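Side-chain contacts in Udp-n-acetylglucosamine pyrophosphorylase (Trypanosoma brucei, PDB 4BQH), which probably catalyses the formation of UDP-N-acetyl-alpha-D-glucosamine and diphosphate from UTP and N-acetyl-alpha-D-glucosamine 1-phosphate: residues A[453-456]-A[457-461]; A[367-370]-A[371-375]; A[193-196]-A[197-200]. All coordinates share one frame; numbering follows the deposited sequence.

Contact 1: residues A[453-456]-A[457-461]; sequences RLLL and SQHTR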
# COMPACT_ATOMS: atom_id res chain seq x y z
N ARG A 453 -8.80 12.73 -12.73
CA ARG A 453 -10.01 12.42 -13.50
C ARG A 453 -10.84 11.30 -12.86
O ARG A 453 -12.05 11.41 -12.81
CB ARG A 453 -9.68 12.07 -14.97
CG ARG A 453 -10.87 11.57 -15.79
CD ARG A 453 -10.41 11.09 -17.19
NE ARG A 453 -9.53 12.11 -17.76
CZ ARG A 453 -8.24 11.94 -18.01
NH1 ARG A 453 -7.64 10.75 -17.82
NH2 ARG A 453 -7.55 12.94 -18.49
N LEU A 454 -10.21 10.22 -12.40
CA LEU A 454 -10.98 9.13 -11.78
C LEU A 454 -11.64 9.60 -10.48
O LEU A 454 -12.79 9.23 -10.20
CB LEU A 454 -10.08 7.93 -11.48
CG LEU A 454 -9.46 7.25 -12.72
CD1 LEU A 454 -8.49 6.17 -12.26
CD2 LEU A 454 -10.52 6.66 -13.64
N LEU A 455 -10.91 10.39 -9.71
CA LEU A 455 -11.41 10.89 -8.41
C LEU A 455 -12.66 11.73 -8.64
O LEU A 455 -13.72 11.48 -8.04
CB LEU A 455 -10.34 11.70 -7.67
CG LEU A 455 -10.69 12.12 -6.22
CD1 LEU A 455 -10.63 10.92 -5.27
CD2 LEU A 455 -9.77 13.22 -5.70
N LEU A 456 -12.56 12.70 -9.55
CA LEU A 456 -13.73 13.52 -9.86
C LEU A 456 -14.90 12.71 -10.41
O LEU A 456 -16.05 12.91 -10.03
CB LEU A 456 -13.36 14.66 -10.81
CG LEU A 456 -12.29 15.64 -10.34
CD1 LEU A 456 -12.24 16.83 -11.30
CD2 LEU A 456 -12.53 16.11 -8.92
N SER A 457 -14.61 11.74 -11.27
CA SER A 457 -15.68 10.91 -11.80
C SER A 457 -16.41 10.12 -10.73
O SER A 457 -17.64 9.93 -10.81
CB SER A 457 -15.14 9.95 -12.86
OG SER A 457 -14.93 10.68 -14.05
N GLN A 458 -15.67 9.68 -9.73
CA GLN A 458 -16.25 8.95 -8.62
C GLN A 458 -17.12 9.87 -7.75
O GLN A 458 -18.24 9.52 -7.40
CB GLN A 458 -15.14 8.36 -7.75
CG GLN A 458 -15.72 7.50 -6.65
CD GLN A 458 -14.67 6.91 -5.75
OE1 GLN A 458 -13.62 7.52 -5.48
NE2 GLN A 458 -14.95 5.72 -5.26
N HIS A 459 -16.59 11.04 -7.42
CA HIS A 459 -17.35 11.99 -6.58
C HIS A 459 -18.60 12.47 -7.27
O HIS A 459 -19.63 12.70 -6.63
CB HIS A 459 -16.47 13.16 -6.16
CG HIS A 459 -15.33 12.74 -5.27
ND1 HIS A 459 -14.33 13.56 -4.95
CD2 HIS A 459 -15.03 11.49 -4.70
CE1 HIS A 459 -13.47 12.90 -4.15
NE2 HIS A 459 -13.89 11.63 -4.02
N THR A 460 -18.52 12.61 -8.59
CA THR A 460 -19.65 13.00 -9.41
C THR A 460 -20.74 11.96 -9.33
O THR A 460 -21.91 12.30 -9.22
CB THR A 460 -19.25 13.24 -10.88
OG1 THR A 460 -18.24 14.25 -10.93
CG2 THR A 460 -20.44 13.69 -11.71
N ARG A 461 -20.37 10.68 -9.38
CA ARG A 461 -21.36 9.63 -9.20
C ARG A 461 -22.00 9.72 -7.82
O ARG A 461 -23.21 9.53 -7.70
CB ARG A 461 -20.74 8.23 -9.41
CG ARG A 461 -20.49 7.90 -10.88
CD ARG A 461 -19.94 6.48 -11.09
NE ARG A 461 -18.64 6.22 -10.44
CZ ARG A 461 -17.45 6.40 -11.01
NH1 ARG A 461 -17.38 6.86 -12.25
NH2 ARG A 461 -16.34 6.12 -10.36
O HOH W 1 -13.49 13.44 -14.16
O HOH W 2 -13.75 7.00 -11.34
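Leu455 and His459 lean together one turn apart on the long alpha-helix 448-471, an i to i+4 pair joined through both backbone and side chains. With its CG anti to the backbone N (chi1 -172°), Leu455 points its branch along the helix to the imidazole. Leu455 CG lies 3.6 Å from His459 CE1, and its CD1 rests equally near CE1 and NE2, so an aliphatic branch crosses the far end of the ring. The near end meets the backbone instead: Leu455 O sits 3.4 Å above the plane of the His459 ring, displaced toward the rim. That same oxygen accepts the His459 N-H almost in line with its C=O bond. Leu285 and Leu141, both in loops, pack on Leu455, while His459 reaches Ile504 of strand 501-504 and meets the ring of Trp462.

Ser457 occupies a wetter flank. Its N-H bonds to Arg453 O in the regular helical manner, and a water bridges the same two residues, donating to Arg453 O at 2.8 Å and hydrogen-bonded to Ser457 OG. The carbonyl of Arg453 thus serves a backbone and a solvent donor. A second water links Leu454 O, to which it donates, with Arg461 NH2, from which it accepts; Arg461 NH2 in addition forms a salt bridge with Asp432.

The Leu456 side chain packs on Leu141 and on Glu503 of strand 501-504, but its contact with the following turn runs through its carbonyl. Leu456 O is gripped twice by Thr460. Thr460 N lies 2.9 Å from Leu456 O, whereas Thr460 OG1, which also bonds to Ala502 N, donates to Leu456 O from 2.7 Å, 42° out of the carbonyl plane.

Contact 2: residues A[367-370]-A[371-375]; sequences MSLA and AERMK. With 9VU ((3S)-3-[2-(1,3-benzodioxol-5-yl)-2-oxidanylidene-ethyl]-4-bromanyl-5-methyl-3-oxidanyl-1H-indol-2-one), chain C.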
# COMPACT_ATOMS: atom_id res chain seq x y z
N MET A 367 1.26 -11.61 9.40
CA MET A 367 2.44 -10.74 9.34
C MET A 367 3.60 -11.35 10.13
O MET A 367 4.76 -11.30 9.70
CB MET A 367 2.11 -9.34 9.82
CG MET A 367 1.04 -8.64 8.98
SD MET A 367 1.37 -8.55 7.21
CE MET A 367 2.73 -7.38 7.18
N SER A 368 3.29 -11.89 11.30
CA SER A 368 4.27 -12.57 12.15
C SER A 368 4.87 -13.81 11.50
O SER A 368 6.08 -14.01 11.48
CB SER A 368 3.62 -12.98 13.47
OG SER A 368 3.18 -11.84 14.19
N LEU A 369 4.01 -14.68 10.98
CA LEU A 369 4.48 -15.96 10.47
C LEU A 369 5.27 -15.72 9.19
O LEU A 369 6.27 -16.40 8.95
CB LEU A 369 3.29 -16.90 10.19
CG LEU A 369 3.63 -18.33 9.71
CD1 LEU A 369 2.58 -19.31 10.22
CD2 LEU A 369 3.60 -18.41 8.19
N ALA A 370 4.77 -14.82 8.35
CA ALA A 370 5.41 -14.53 7.07
C ALA A 370 6.80 -13.99 7.33
O ALA A 370 7.75 -14.37 6.64
CB ALA A 370 4.61 -13.53 6.24
N ALA A 371 6.92 -13.12 8.33
CA ALA A 371 8.25 -12.58 8.66
C ALA A 371 9.22 -13.68 9.09
O ALA A 371 10.35 -13.73 8.60
CB ALA A 371 8.17 -11.48 9.71
N GLU A 372 8.74 -14.60 9.94
CA GLU A 372 9.56 -15.74 10.37
C GLU A 372 9.99 -16.58 9.17
O GLU A 372 11.18 -16.88 9.01
CB GLU A 372 8.80 -16.60 11.40
CG GLU A 372 9.73 -17.36 12.34
CD GLU A 372 9.09 -17.61 13.72
OE1 GLU A 372 8.18 -18.44 13.78
OE2 GLU A 372 9.53 -16.99 14.73
N ARG A 373 9.04 -16.92 8.29
CA ARG A 373 9.39 -17.70 7.09
C ARG A 373 10.34 -16.95 6.18
O ARG A 373 11.21 -17.55 5.56
CB ARG A 373 8.16 -18.07 6.28
CG ARG A 373 7.21 -19.05 6.97
CD ARG A 373 7.77 -20.48 7.14
NE ARG A 373 6.74 -21.18 7.88
CZ ARG A 373 6.58 -21.16 9.20
NH1 ARG A 373 7.49 -20.58 10.00
NH2 ARG A 373 5.54 -21.76 9.73
N MET A 374 10.17 -15.64 6.09
CA MET A 374 10.95 -14.91 5.11
C MET A 374 12.45 -14.88 5.42
O MET A 374 13.25 -14.80 4.51
CB MET A 374 10.43 -13.49 4.88
CG MET A 374 10.85 -12.92 3.52
SD MET A 374 10.22 -11.23 3.40
CE MET A 374 10.82 -10.88 1.75
N LYS A 375 12.81 -14.98 6.70
CA LYS A 375 14.23 -15.01 7.08
C LYS A 375 15.02 -16.12 6.40
O LYS A 375 16.21 -15.97 6.24
CB LYS A 375 14.39 -15.10 8.60
CG LYS A 375 13.85 -13.86 9.31
CD LYS A 375 14.24 -13.81 10.77
CE LYS A 375 15.64 -13.23 10.94
NZ LYS A 375 15.85 -12.84 12.36
OAN 9VU C . 18.31 -10.25 5.60
CAH 9VU C . 17.30 -10.21 6.33
NAG 9VU C . 17.32 -9.83 7.61
CAC 9VU C . 16.06 -9.93 8.11
CAB 9VU C . 15.63 -9.67 9.35
CAA 9VU C . 14.30 -9.85 9.75
CAF 9VU C . 13.39 -10.33 8.79
CAJ 9VU C . 12.02 -10.54 9.15
CAE 9VU C . 13.89 -10.59 7.49
BRA 9VU C . 12.63 -11.18 6.21
CAD 9VU C . 15.20 -10.39 7.16
CAI 9VU C . 15.98 -10.59 5.96
OAL 9VU C . 16.04 -11.98 5.65
CAM 9VU C . 15.42 -9.93 4.67
CAO 9VU C . 15.46 -8.39 4.70
OAP 9VU C . 16.07 -7.84 5.63
CAQ 9VU C . 14.83 -7.68 3.63
CAV 9VU C . 13.94 -8.28 2.75
CAU 9VU C . 13.37 -7.60 1.74
OAY 9VU C . 12.48 -8.04 0.80
CAX 9VU C . 12.54 -7.03 -0.24
OAW 9VU C . 12.91 -5.84 0.48
CAT 9VU C . 13.62 -6.30 1.55
CAS 9VU C . 14.45 -5.65 2.37
CAR 9VU C . 15.07 -6.31 3.43
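Leu369 lies beneath the end of Arg373, its CG 3.9 Å from one face of the guanidinium and toward the rim. In the arginine, chi1 (-67°) keeps CG beside the backbone N and sets Arg373 CG 3.9 Å from Leu369 CD2; the bend at chi2 (-68°) then lays the guanidinium over Leu369. Glu412, which touches Leu369 as well, forms a salt bridge with Arg373 NE.

On the inhibitor's side of the helix, Met374 is fully extended, with chi1 at -158°, and runs past the bromine of 9VU. The bromine is 3.5 Å from Met374 CB, and the methyl CE ends 3.4 Å from OAY of the benzodioxole. Lys375 lays its aliphatic chain across one face of the brominated ring, CG being 3.6 Å from CAF, while Ala371 O meets the ring methyl CAJ. These residues belong to the pocket of an allosteric inhibitor, which is also hydrogen-bonded to Gly48 and Asp50.

Helical bonds fix the spacing behind them: Arg373 N to Leu369 O and Met374 N to Ala370 O. Helix 364-374 directly follows strand 359-363 of the mixed sheet; Met367, Ala370 and Met374 pack on Phe242 of helix 241-246, and Met367 and Ser368 on Leu265 of helix 264-270.

Contact 3: residues A[193-196]-A[197-200]; sequences EENS and YFGL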
# COMPACT_ATOMS: atom_id res chain seq x y z
N GLU A 193 5.00 16.36 11.57
CA GLU A 193 5.05 17.26 12.74
C GLU A 193 4.59 18.70 12.42
O GLU A 193 3.77 19.28 13.16
CB GLU A 193 6.45 17.26 13.35
CG GLU A 193 6.80 15.98 14.11
CD GLU A 193 8.29 15.83 14.40
OE1 GLU A 193 9.04 16.83 14.27
OE2 GLU A 193 8.72 14.72 14.76
N GLU A 194 5.11 19.24 11.33
CA GLU A 194 4.78 20.60 10.85
C GLU A 194 3.30 20.76 10.49
O GLU A 194 2.75 21.86 10.49
CB GLU A 194 5.62 20.94 9.62
CG GLU A 194 7.10 21.16 9.90
CD GLU A 194 7.94 21.23 8.63
OE1 GLU A 194 7.41 21.25 7.51
OE2 GLU A 194 9.18 21.26 8.76
N ASN A 195 2.66 19.64 10.17
CA ASN A 195 1.26 19.66 9.80
C ASN A 195 0.33 19.08 10.87
O ASN A 195 -0.82 18.74 10.57
CB ASN A 195 1.09 18.94 8.46
CG ASN A 195 1.62 19.75 7.30
OD1 ASN A 195 0.97 20.69 6.86
ND2 ASN A 195 2.82 19.41 6.81
N SER A 196 0.84 18.98 12.10
CA SER A 196 0.09 18.46 13.25
C SER A 196 -0.52 17.09 12.96
O SER A 196 -1.67 16.82 13.32
CB SER A 196 -1.02 19.44 13.68
OG SER A 196 -0.40 20.67 14.03
N TYR A 197 0.26 16.24 12.29
CA TYR A 197 -0.15 14.85 11.95
C TYR A 197 -1.48 14.80 11.22
O TYR A 197 -2.21 13.82 11.29
CB TYR A 197 -0.15 13.94 13.20
CG TYR A 197 1.15 13.98 13.95
CD1 TYR A 197 2.21 13.12 13.62
CD2 TYR A 197 1.35 14.91 14.97
CE1 TYR A 197 3.43 13.20 14.30
CE2 TYR A 197 2.55 14.99 15.64
CZ TYR A 197 3.58 14.14 15.31
OH TYR A 197 4.75 14.25 16.03
N PHE A 198 -1.78 15.88 10.49
CA PHE A 198 -2.99 15.98 9.64
C PHE A 198 -4.27 15.68 10.40
O PHE A 198 -5.24 15.17 9.84
CB PHE A 198 -2.84 15.13 8.36
CG PHE A 198 -1.57 15.43 7.59
CD1 PHE A 198 -1.45 16.60 6.85
CD2 PHE A 198 -0.48 14.56 7.66
CE1 PHE A 198 -0.27 16.88 6.15
CE2 PHE A 198 0.70 14.84 6.96
CZ PHE A 198 0.79 16.00 6.21
N GLY A 199 -4.27 16.05 11.67
CA GLY A 199 -5.46 15.88 12.51
C GLY A 199 -5.50 14.58 13.30
O GLY A 199 -6.38 14.41 14.15
N LEU A 200 -4.57 13.66 13.03
CA LEU A 200 -4.43 12.43 13.80
C LEU A 200 -3.75 12.68 15.15
O LEU A 200 -3.05 13.67 15.32
CB LEU A 200 -3.61 11.38 13.04
CG LEU A 200 -4.20 10.94 11.69
CD1 LEU A 200 -3.24 9.98 11.00
CD2 LEU A 200 -5.55 10.28 11.86
O HOH W 3 -3.31 16.56 15.45
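The Phe198 ring takes Asn195 on one face: Asn195 CB stands 3.4 Å from Phe198 CE1, and the amide lies close to parallel with the ring, 13° between the planes. Phe192 meets the same ring edge-to-face. Over one face of the Tyr197 ring passes the backbone of Glu193, with its CA 4.3 Å above the plane and toward the rim. The Glu193 side chain runs alongside the tyrosine in the same direction, bringing its CG to 3.3 Å from Tyr197 OH, with carboxylate and ring planes 58° apart.

The rings sit at a Schellman motif that ends helix 185-194. Ser196, at positive phi, is its C-prime residue, with Tyr197 N turned back to Phe192 O and Ser196 N to Glu193 O. Tyr197 and Phe198 keep left-handed backbone angles, so the chain makes a short left-handed turn through i to i+3 bonds: Phe198 N to Asn195 O at 3.0 Å and Gly199 N to Ser196 O at 3.2 Å. A water donates to both Ser196 O and Leu200 O. Asn195 ND2 is anchored on Phe191 O, while Phe198 reaches Met149 and Cys152 of helix 147-166, where Arg156 NH1 bonds to its carbonyl.

Overall arrangement
The three contacts are separate local features of one chain, occurring in the order contact 3, contact 2, contact 1. Contact 3 closes the helix that connects the parallel neighbours 175-180 and 205-209 of the mixed sheet, consistent with the GT-A clan to which the family belongs. Contact 2 lies on a later helix, directly after strand 359-363 of that sheet, and alone among the three borders the inhibitor. Contact 1, on helix 448-471 beside strand 501-504, is across the chain's centre from contact 2, about 39 Å between centres. Contact 3 is about 27 Å from contact 1 and 32 Å from contact 2, centre to centre. The part of the inhibitor pocket formed by contact 2 is therefore well separated from contacts 1 and 3.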